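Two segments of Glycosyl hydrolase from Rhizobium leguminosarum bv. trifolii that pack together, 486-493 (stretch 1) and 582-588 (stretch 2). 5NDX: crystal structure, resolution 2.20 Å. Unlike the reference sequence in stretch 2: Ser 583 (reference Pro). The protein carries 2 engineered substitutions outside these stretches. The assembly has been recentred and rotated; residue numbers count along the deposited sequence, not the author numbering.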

ATOM      1  N   LEU A 486      -2.054   4.495  22.004  1.00 33.17           N
ATOM      2  CA  LEU A 486      -1.581   4.637  20.629  1.00 33.38           C
ATOM      3  C   LEU A 486      -2.327   3.753  19.672  1.00 32.46           C
ATOM      4  O   LEU A 486      -2.661   4.179  18.553  1.00 30.15           O
ATOM      5  CB  LEU A 486      -0.064   4.356  20.499  1.00 34.93           C
ATOM      6  CG  LEU A 486       0.888   5.289  21.255  1.00 36.09           C
ATOM      7  CD1 LEU A 486       2.306   4.911  20.937  1.00 36.51           C
ATOM      8  CD2 LEU A 486       0.711   6.773  20.982  1.00 35.35           C
ATOM      9  N   ARG A 487      -2.605   2.522  20.082  1.00 33.20           N
ATOM     10  CA  ARG A 487      -3.331   1.600  19.227  1.00 33.78           C
ATOM     11  C   ARG A 487      -4.826   1.995  19.036  1.00 34.57           C
ATOM     12  O   ARG A 487      -5.443   1.592  18.028  1.00 34.70           O
ATOM     13  CB  ARG A 487      -3.210   0.140  19.741  1.00 35.42           C
ATOM     14  CG  ARG A 487      -1.800  -0.383  19.629  1.00 37.04           C
ATOM     15  CD  ARG A 487      -1.717  -1.884  19.721  1.00 39.70           C
ATOM     16  NE  ARG A 487      -0.473  -2.374  19.136  1.00 39.94           N
ATOM     17  CZ  ARG A 487       0.607  -2.652  19.843  1.00 40.91           C
ATOM     18  NH1 ARG A 487       0.597  -2.542  21.167  1.00 42.73           N
ATOM     19  NH2 ARG A 487       1.703  -3.041  19.227  1.00 39.36           N
ATOM     20  N   ARG A 488      -5.423   2.716  19.982  1.00 33.75           N
ATOM     21  CA  ARG A 488      -6.757   3.318  19.743  1.00 36.45           C
ATOM     22  C   ARG A 488      -6.647   4.415  18.670  1.00 33.43           C
ATOM     23  O   ARG A 488      -7.447   4.459  17.721  1.00 30.92           O
ATOM     24  CB  ARG A 488      -7.359   3.880  21.028  1.00 41.44           C
ATOM     25  CG  ARG A 488      -8.746   4.565  20.955  1.00 49.29           C
ATOM     26  CD  ARG A 488      -9.226   5.157  22.317  1.00 54.36           C
ATOM     27  NE  ARG A 488      -8.599   4.494  23.522  1.00 67.27           N
ATOM     28  CZ  ARG A 488      -7.719   5.032  24.429  1.00 69.93           C
ATOM     29  NH1 ARG A 488      -7.297   6.318  24.379  1.00 68.54           N
ATOM     30  NH2 ARG A 488      -7.234   4.256  25.432  1.00 67.74           N
ATOM     31  N   ALA A 489      -5.628   5.258  18.808  1.00 31.36           N
ATOM     32  CA  ALA A 489      -5.415   6.367  17.907  1.00 31.59           C
ATOM     33  C   ALA A 489      -4.963   5.949  16.531  1.00 32.00           C
ATOM     34  O   ALA A 489      -5.194   6.719  15.584  1.00 31.15           O
ATOM     35  CB  ALA A 489      -4.409   7.381  18.488  1.00 31.35           C
ATOM     36  N   GLN A 490      -4.384   4.754  16.376  1.00 30.58           N
ATOM     37  CA  GLN A 490      -3.780   4.389  15.107  1.00 31.04           C
ATOM     38  C   GLN A 490      -4.795   3.963  14.064  1.00 31.58           C
ATOM     39  O   GLN A 490      -4.455   3.923  12.883  1.00 31.86           O
ATOM     40  CB  GLN A 490      -2.777   3.238  15.243  1.00 31.67           C
ATOM     41  CG  GLN A 490      -3.396   1.825  15.325  1.00 31.44           C
ATOM     42  CD  GLN A 490      -2.399   0.704  15.550  1.00 31.41           C
ATOM     43  OE1 GLN A 490      -2.777  -0.511  15.572  1.00 36.18           O
ATOM     44  NE2 GLN A 490      -1.164   1.036  15.708  1.00 29.06           N
ATOM     45  N   GLU A 491      -6.015   3.638  14.500  1.00 32.31           N
ATOM     46  CA  GLU A 491      -7.036   3.108  13.602  1.00 33.22           C
ATOM     47  C   GLU A 491      -7.794   4.219  12.879  1.00 31.56           C
ATOM     48  O   GLU A 491      -8.147   5.226  13.498  1.00 30.93           O
ATOM     49  CB  GLU A 491      -8.056   2.232  14.355  1.00 34.69           C
ATOM     50  CG  GLU A 491      -7.481   1.013  15.105  1.00 35.21           C
ATOM     51  CD  GLU A 491      -6.614   0.084  14.266  1.00 36.84           C
ATOM     52  OE1 GLU A 491      -6.751   0.065  13.004  1.00 36.32           O
ATOM     53  OE2 GLU A 491      -5.800  -0.682  14.894  1.00 39.86           O
ATOM     54  N   PRO A 492      -8.069   4.028  11.579  1.00 31.87           N
ATOM     55  CA  PRO A 492      -8.866   5.037  10.831  1.00 32.32           C
ATOM     56  C   PRO A 492     -10.113   5.374  11.641  1.00 31.90           C
ATOM     57  O   PRO A 492     -10.910   4.492  11.994  1.00 31.94           O
ATOM     58  CB  PRO A 492      -9.219   4.307   9.549  1.00 32.99           C
ATOM     59  CG  PRO A 492      -8.057   3.421   9.323  1.00 31.96           C
ATOM     60  CD  PRO A 492      -7.608   2.954  10.696  1.00 31.20           C
ATOM     61  N   ALA A 493     -10.228   6.636  11.971  1.00 30.68           N
ATOM     62  CA  ALA A 493     -11.162   7.106  12.956  1.00 31.30           C
ATOM     63  C   ALA A 493     -12.424   7.705  12.341  1.00 30.59           C
ATOM     64  O   ALA A 493     -12.369   8.482  11.379  1.00 27.69           O
ATOM     65  CB  ALA A 493     -10.473   8.197  13.792  1.00 31.87           C
ATOM     66  N   SER A 582     -11.187  -4.698  21.377  1.00 45.13           N
ATOM     67  CA  SER A 582     -10.755  -3.697  20.417  1.00 43.71           C
ATOM     68  C   SER A 582     -11.302  -2.325  20.869  1.00 44.97           C
ATOM     69  O   SER A 582     -12.370  -2.229  21.460  1.00 48.54           O
ATOM     70  CB  SER A 582     -11.245  -4.106  19.022  1.00 40.37           C
ATOM     71  OG  SER A 582     -12.607  -4.478  19.033  1.00 36.34           O
ATOM     72  N   SER A 583     -10.575  -1.256  20.626  1.00 46.50           N
ATOM     73  CA  SER A 583     -11.000   0.054  21.157  1.00 49.46           C
ATOM     74  C   SER A 583     -11.767   0.775  20.058  1.00 51.33           C
ATOM     75  O   SER A 583     -12.953   1.014  20.184  1.00 66.33           O
ATOM     76  CB  SER A 583      -9.815   0.846  21.734  1.00 47.94           C
ATOM     77  OG  SER A 583      -8.662   0.702  20.917  1.00 47.78           O
ATOM     78  N   ALA A 584     -11.140   0.995  18.933  1.00 46.95           N
ATOM     79  CA  ALA A 584     -11.805   1.614  17.789  1.00 45.64           C
ATOM     80  C   ALA A 584     -12.338   0.519  16.861  1.00 44.67           C
ATOM     81  O   ALA A 584     -11.732  -0.530  16.768  1.00 44.24           O
ATOM     82  CB  ALA A 584     -10.802   2.469  17.049  1.00 47.21           C
ATOM     83  N   PRO A 585     -13.469   0.759  16.186  1.00 42.50           N
ATOM     84  CA  PRO A 585     -13.943  -0.086  15.083  1.00 42.00           C
ATOM     85  C   PRO A 585     -12.903  -0.243  13.979  1.00 39.82           C
ATOM     86  O   PRO A 585     -12.276   0.745  13.563  1.00 38.53           O
ATOM     87  CB  PRO A 585     -15.139   0.698  14.536  1.00 42.81           C
ATOM     88  CG  PRO A 585     -15.600   1.508  15.690  1.00 44.27           C
ATOM     89  CD  PRO A 585     -14.351   1.919  16.381  1.00 41.64           C
ATOM     90  N   LEU A 586     -12.682  -1.473  13.546  1.00 35.07           N
ATOM     91  CA  LEU A 586     -11.571  -1.755  12.667  1.00 34.24           C
ATOM     92  C   LEU A 586     -12.106  -1.842  11.282  1.00 34.08           C
ATOM     93  O   LEU A 586     -13.015  -2.653  11.020  1.00 34.03           O
ATOM     94  CB  LEU A 586     -10.936  -3.079  13.035  1.00 35.33           C
ATOM     95  CG  LEU A 586     -10.313  -3.125  14.427  1.00 35.53           C
ATOM     96  CD1 LEU A 586     -10.139  -4.580  14.863  1.00 35.46           C
ATOM     97  CD2 LEU A 586      -8.981  -2.335  14.423  1.00 35.87           C
ATOM     98  N   ILE A 587     -11.542  -1.110  10.344  1.00 32.44           N
ATOM     99  CA  ILE A 587     -11.899  -1.391   8.944  1.00 34.92           C
ATOM    100  C   ILE A 587     -11.012  -2.442   8.237  1.00 34.07           C
ATOM    101  O   ILE A 587     -11.406  -2.944   7.179  1.00 31.69           O
ATOM    102  CB  ILE A 587     -12.012  -0.146   8.057  1.00 38.98           C
ATOM    103  CG1 ILE A 587     -10.688   0.562   7.979  1.00 41.63           C
ATOM    104  CG2 ILE A 587     -13.091   0.783   8.571  1.00 42.32           C
ATOM    105  CD1 ILE A 587     -10.770   1.759   7.049  1.00 47.68           C
ATOM    106  N   SER A 588      -9.842  -2.729   8.790  1.00 31.60           N
ATOM    107  CA  SER A 588      -8.952  -3.751   8.259  1.00 32.18           C
ATOM    108  C   SER A 588      -9.080  -5.006   9.110  1.00 32.22           C
ATOM    109  O   SER A 588      -9.431  -4.942  10.277  1.00 35.04           O
ATOM    110  CB  SER A 588      -7.457  -3.250   8.256  1.00 32.39           C
ATOM    111  OG  SER A 588      -7.259  -2.333   7.148  1.00 33.81           O
TER
HETATM  112  O   HOH W   1      -8.346  -0.825  10.658  1.00 36.87           O
HETATM  113  O   HOH W   2     -10.684   1.582  11.686  1.00 32.42           O
HETATM  114  O   HOH W   3     -12.875   3.497  13.525  1.00 46.30           O

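No direct hydrogen bond joins these two stretches; shape and water hold them together over a modest 341 Å² of buried surface. The contact starts where the helix of stretch 1 passes Ser 583, a position that differs from the reference sequence. Its chi1 of 40° (p) places OG 3.4 Å from Arg 488 CB, a van der Waals touch on the aliphatic root of the arginine. Arg 488 leaves the backbone sideways and runs extended through chi1 and chi2 (both t), then turns at chi3, which at -24° lies between wells. Ser 583 CB lies at the edge of the guanidinium, near its plane.

Next comes a small residue. Ala 584 points toward stretch 1 and brings its CB 4.0 Å from Arg 488 O and 3.9 Å from Glu 491 CB, so a single methyl meets both backbone and side chain.

Glu 491 is the most heavily covered residue here. Its CA-to-CB bond points toward stretch 2, and chi1 and chi2 are both m, which folds the chain rather than extending it. The carboxylate carbon CD thus lies 3.4 Å from Leu 586 CD2. Leu 586 starts sideways, but its m,t rotamer brings its end nearer. Buried beside a methyl, the carboxylate still has polar company: water 1 donates to Glu 491 OE1 (3.0 Å) and accepts from Ser 588 N (3.1 Å), linking the acid to the opposing backbone.

Pro 492 provides the apolar close. Ile 587, p at chi1 and t at chi2, also starts sideways yet carries CD1 to 3.9 Å from Pro 492 CB. The backbone carbonyls nearby, Pro 492 O and Pro 585 O, are 4.3 Å apart; as two acceptors they cannot pair directly, and waters 2 and 3 each lie within hydrogen-bonding reach of both. Water 2 also accepts from Ile 587 N at 3.1 Å.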